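Local coordinates for putative carbonic anhydrase (Streptococcus mutans, PDB 3LAS), which is a zinc-dependent beta-class carbonic anhydrase that catalyses the interconversion of carbon dioxide and hydrogencarbonate, at the interface of chains A and B. Numbering follows the deposited sequence. Chains: chain A/B, Putative carbonic anhydrase.

Contact 1: the interface of chains A and B. Residues chain A 75, 79, 143; chain B 104, 108, 111-112, 121.
A:Val75 and A:Gln79, one turn apart on helix 68-80 of chain A, pack against B:Leu108 on helix 101-112 of chain B. Both methyls of B:Leu108 reach CG1 of A:Val75, and CD2 comes to 3.7 Å from it. CD2 also lies 3.7 Å from CG of A:Gln79, whose side chain crosses the leucine at about a right angle. CG1 of A:Val75 stands opposite the backbone N (chi1 165°), and this turn of the side chain presents that methyl to chain B. It also meets the rim of B:Phe104, with CE2 at 3.9 Å, and more loosely CE1 of B:Phe121. The two rings are packed within chain B: B:Phe104 stands over the face of B:Phe121, with CD2 3.6 Å above the ring plane. The carbonyl oxygen of A:Val75 lies at the edge of the B:Phe104 ring, in its plane near CZ, while CG of B:Leu108 covers one face.

A:Gln79 is bent at chi2 (-46°), which carries its amide towards the end of the partner helix. There it runs past B:Asp111 in the opposite direction, and the amide and carboxylate planes are 48° apart. OE1 of A:Gln79 rests 3.4 Å from CB of B:Asp111, a van der Waals contact. The amide nitrogen NE2 sits 3.8 Å from CD2 of B:Leu112. The other methyl of that leucine, CD1, touches the backbone oxygen of A:Leu143 at 3.6 Å.

The patch is mainly a side-chain packing surface. It packs helix 101-112 of one subunit on helix 68-80 of the other and probably adds to the dimer typical of beta-class carbonic anhydrases.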
loop_
_atom_site.group_PDB
_atom_site.type_symbol
_atom_site.label_atom_id
_atom_site.label_comp_id
_atom_site.label_asym_id
_atom_site.label_seq_id
_atom_site.Cartn_x
_atom_site.Cartn_y
_atom_site.Cartn_z
ATOM N N VAL A 75 -10.855 -8.115 -1.395
ATOM C CA VAL A 75 -12.033 -8.696 -2.067
ATOM C C VAL A 75 -11.982 -8.219 -3.513
ATOM O O VAL A 75 -12.289 -9.042 -4.461
ATOM C CB VAL A 75 -13.301 -8.185 -1.357
ATOM C CG1 VAL A 75 -14.556 -8.470 -2.283
ATOM C CG2 VAL A 75 -13.428 -8.745 0.010
ATOM N N GLN A 79 -11.815 -11.270 -6.078
ATOM C CA GLN A 79 -13.046 -11.598 -6.797
ATOM C C GLN A 79 -13.097 -10.883 -8.083
ATOM O O GLN A 79 -13.729 -11.411 -9.043
ATOM C CB GLN A 79 -14.298 -11.273 -5.931
ATOM C CG GLN A 79 -14.278 -12.048 -4.584
ATOM C CD GLN A 79 -13.940 -13.512 -4.643
ATOM O OE1 GLN A 79 -14.382 -14.209 -5.571
ATOM N NE2 GLN A 79 -13.168 -14.023 -3.721
ATOM N N LEU A 143 -15.581 -12.229 3.916
ATOM C CA LEU A 143 -15.299 -11.753 2.599
ATOM C C LEU A 143 -14.042 -12.413 2.065
ATOM O O LEU A 143 -13.742 -12.165 0.862
ATOM C CB LEU A 143 -15.196 -10.235 2.590
ATOM C CG LEU A 143 -16.491 -9.468 2.870
ATOM C CD1 LEU A 143 -16.250 -8.010 3.141
ATOM C CD2 LEU A 143 -17.357 -9.620 1.639
ATOM N N PHE B 104 -20.734 -4.810 -8.550
ATOM C CA PHE B 104 -19.847 -5.654 -7.778
ATOM C C PHE B 104 -20.612 -6.324 -6.663
ATOM O O PHE B 104 -20.287 -7.493 -6.324
ATOM C CB PHE B 104 -18.653 -4.837 -7.262
ATOM C CG PHE B 104 -17.501 -5.664 -6.818
ATOM C CD1 PHE B 104 -16.940 -6.629 -7.652
ATOM C CD2 PHE B 104 -16.925 -5.425 -5.557
ATOM C CE1 PHE B 104 -15.865 -7.437 -7.216
ATOM C CE2 PHE B 104 -15.836 -6.230 -5.164
ATOM C CZ PHE B 104 -15.325 -7.173 -5.958
ATOM N N LEU B 108 -20.487 -10.341 -6.064
ATOM C CA LEU B 108 -20.118 -10.972 -4.796
ATOM C C LEU B 108 -21.192 -11.951 -4.316
ATOM O O LEU B 108 -20.880 -12.935 -3.645
ATOM C CB LEU B 108 -19.815 -9.924 -3.702
ATOM C CG LEU B 108 -18.528 -9.162 -4.072
ATOM C CD1 LEU B 108 -18.297 -8.139 -2.929
ATOM C CD2 LEU B 108 -17.318 -10.052 -4.213
ATOM N N ASP B 111 -20.020 -14.916 -6.274
ATOM C CA ASP B 111 -18.675 -15.372 -6.045
ATOM C C ASP B 111 -18.540 -15.911 -4.605
ATOM O O ASP B 111 -17.789 -16.887 -4.377
ATOM C CB ASP B 111 -17.676 -14.210 -6.244
ATOM C CG ASP B 111 -17.527 -13.829 -7.686
ATOM O OD1 ASP B 111 -17.948 -14.558 -8.593
ATOM O OD2 ASP B 111 -17.024 -12.599 -7.838
ATOM N N LEU B 112 -19.278 -15.301 -3.643
ATOM C CA LEU B 112 -19.110 -15.628 -2.243
ATOM C C LEU B 112 -20.397 -15.988 -1.563
ATOM O O LEU B 112 -20.373 -16.429 -0.406
ATOM C CB LEU B 112 -18.505 -14.441 -1.492
ATOM C CG LEU B 112 -17.048 -14.023 -1.881
ATOM C CD1 LEU B 112 -16.682 -12.753 -1.118
ATOM C CD2 LEU B 112 -16.115 -15.157 -1.603
ATOM N N PHE B 121 -17.203 0.106 -2.182
ATOM C CA PHE B 121 -15.938 -0.409 -2.742
ATOM C C PHE B 121 -15.149 0.699 -3.399
ATOM O O PHE B 121 -14.015 0.419 -3.852
ATOM C CB PHE B 121 -16.246 -1.595 -3.708
ATOM C CG PHE B 121 -16.680 -2.776 -2.928
ATOM C CD1 PHE B 121 -15.763 -3.652 -2.342
ATOM C CD2 PHE B 121 -18.047 -3.025 -2.793
ATOM C CE1 PHE B 121 -16.183 -4.765 -1.581
ATOM C CE2 PHE B 121 -18.457 -4.177 -2.027
ATOM C CZ PHE B 121 -17.515 -4.976 -1.450
#

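Contact 2: the interface of chains A and B. Residues chain A 56-59, 81; chain B 39-41.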
loop_
_atom_site.group_PDB
_atom_site.type_symbol
_atom_site.label_atom_id
_atom_site.label_comp_id
_atom_site.label_asym_id
_atom_site.label_seq_id
_atom_site.Cartn_x
_atom_site.Cartn_y
_atom_site.Cartn_z
ATOM N N ALA A 56 2.327 -9.359 -8.768
ATOM C CA ALA A 56 1.511 -9.486 -7.540
ATOM C C ALA A 56 0.928 -8.144 -7.144
ATOM O O ALA A 56 1.573 -7.069 -7.329
ATOM C CB ALA A 56 2.417 -9.953 -6.413
ATOM N N HIS A 57 -0.261 -8.153 -6.551
ATOM C CA HIS A 57 -0.770 -6.965 -5.916
ATOM C C HIS A 57 -0.012 -6.659 -4.625
ATOM O O HIS A 57 0.407 -7.593 -3.901
ATOM C CB HIS A 57 -2.289 -7.135 -5.549
ATOM C CG HIS A 57 -3.167 -6.934 -6.726
ATOM N ND1 HIS A 57 -4.337 -7.637 -6.947
ATOM C CD2 HIS A 57 -3.017 -6.095 -7.782
ATOM C CE1 HIS A 57 -4.929 -7.169 -8.040
ATOM N NE2 HIS A 57 -4.110 -6.263 -8.607
ATOM N N ILE A 58 0.187 -5.370 -4.404
ATOM C CA ILE A 58 0.985 -4.917 -3.213
ATOM C C ILE A 58 0.142 -3.905 -2.492
ATOM O O ILE A 58 -0.147 -2.832 -3.022
ATOM C CB ILE A 58 2.346 -4.324 -3.602
ATOM C CG1 ILE A 58 3.128 -5.371 -4.451
ATOM C CG2 ILE A 58 3.127 -3.941 -2.365
ATOM C CD1 ILE A 58 4.358 -4.733 -5.166
ATOM N N LEU A 59 -0.360 -4.292 -1.316
ATOM C CA LEU A 59 -1.169 -3.451 -0.412
ATOM C C LEU A 59 -0.270 -2.984 0.692
ATOM O O LEU A 59 0.477 -3.789 1.270
ATOM C CB LEU A 59 -2.368 -4.181 0.181
ATOM C CG LEU A 59 -3.474 -4.585 -0.798
ATOM C CD1 LEU A 59 -3.065 -5.725 -1.736
ATOM C CD2 LEU A 59 -4.646 -5.110 -0.000
ATOM N N LEU A 81 -10.111 -9.496 -9.632
ATOM C CA LEU A 81 -8.794 -9.586 -10.258
ATOM C C LEU A 81 -8.097 -10.928 -10.120
ATOM O O LEU A 81 -6.914 -10.997 -10.473
ATOM C CB LEU A 81 -7.930 -8.341 -9.907
ATOM C CG LEU A 81 -8.610 -7.038 -10.172
ATOM C CD1 LEU A 81 -7.798 -5.835 -9.659
ATOM C CD2 LEU A 81 -8.936 -6.845 -11.718
ATOM N N MET B 39 -2.757 -0.681 -5.476
ATOM C CA MET B 39 -2.104 -1.977 -5.381
ATOM C C MET B 39 -1.632 -2.620 -6.688
ATOM O O MET B 39 -0.982 -3.664 -6.647
ATOM C CB MET B 39 -3.022 -2.912 -4.625
ATOM C CG MET B 39 -4.246 -3.315 -5.456
ATOM S SD MET B 39 -5.449 -4.212 -4.454
ATOM C CE MET B 39 -6.665 -4.561 -5.682
ATOM N N ASP B 40 -2.065 -2.074 -7.821
ATOM C CA ASP B 40 -1.868 -2.665 -9.138
ATOM C C ASP B 40 -0.494 -3.286 -9.309
ATOM O O ASP B 40 0.550 -2.635 -9.103
ATOM C CB ASP B 40 -2.118 -1.601 -10.219
ATOM C CG ASP B 40 -2.271 -2.212 -11.587
ATOM O OD1 ASP B 40 -1.207 -2.464 -12.212
ATOM O OD2 ASP B 40 -3.441 -2.366 -12.022
ATOM N N SER B 41 -0.470 -4.553 -9.760
ATOM C CA SER B 41 0.776 -5.302 -9.964
ATOM C C SER B 41 1.699 -4.744 -11.016
ATOM O O SER B 41 2.882 -5.116 -11.004
ATOM C CB SER B 41 0.362 -6.718 -10.281
ATOM O OG SER B 41 -0.198 -6.830 -11.584
HETATM O O HOH W 1 3.920 -6.698 -8.931
HETATM O O HOH W 2 -2.736 -5.604 -11.358
#
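A:Ile58 and B:Met39 are joined by a backbone hydrogen bond. The amide N of A:Ile58 donates to the carbonyl O of B:Met39 at 3.1 Å. The bond is nearly straight, 166° at the hydrogen, and it meets a lone pair in the carbonyl plane.

Two waters add polar links. Water 1 lies 2.8 Å from the carbonyl O of B:Ser41 and also bonds to both the N and the O of A:Ala56. Water 2 is shared by NE2 of A:His57, at 3.1 Å, and by the backbone N and hydroxyl OG of B:Ser41. OG lies 2.8 Å from this water. In B:Ser41, chi1 of 72° places OG between the backbone N and the carbonyl carbon, where N and OG can hold the same water. Water 2 thus links NE2 of the imidazole to the serine and may restrain the ring's rotation.

The apolar contacts centre on B:Met39. Its chain is extended beyond CG and crosses the A:His57 ring at a slant. The terminal methyl CE lies over one face, 3.9 Å above the plane and displaced towards the rim. CG approaches CD2 of the same ring at 3.8 Å. A:Leu59 lies alongside the methionine and points the same way, with CD1 3.9 Å from SD. Within chain A, CB of A:Leu81 sits at the edge of the histidine ring, in its plane.

The chain A residues are mostly on strand 56-61. B:Met39 to B:Ser41 follow strand 33-38 and belong to the CXDXR motif that begins with the zinc ligand B:Cys38, so the interface borders the metal site. B:Asp40 is the motif aspartate, a predicted zinc ligand.

The centres of contact 1 and contact 2 are about 16 Å apart, measured between their C-alpha atoms. They share no residue but belong to the same two-fold interface. Chain A connects them through helix 68-80: contact 1 uses A:Val75 and A:Gln79 of it, and A:Leu81 of contact 2 follows directly after its end. Contact 1 is a peripheral helix packing, whereas contact 2 joins a strand to a loop beside the zinc site. Each has a twin with the chains exchanged. Beta-class enzymes are built from such dimers; here each subunit may help to support the active-site loop of the other.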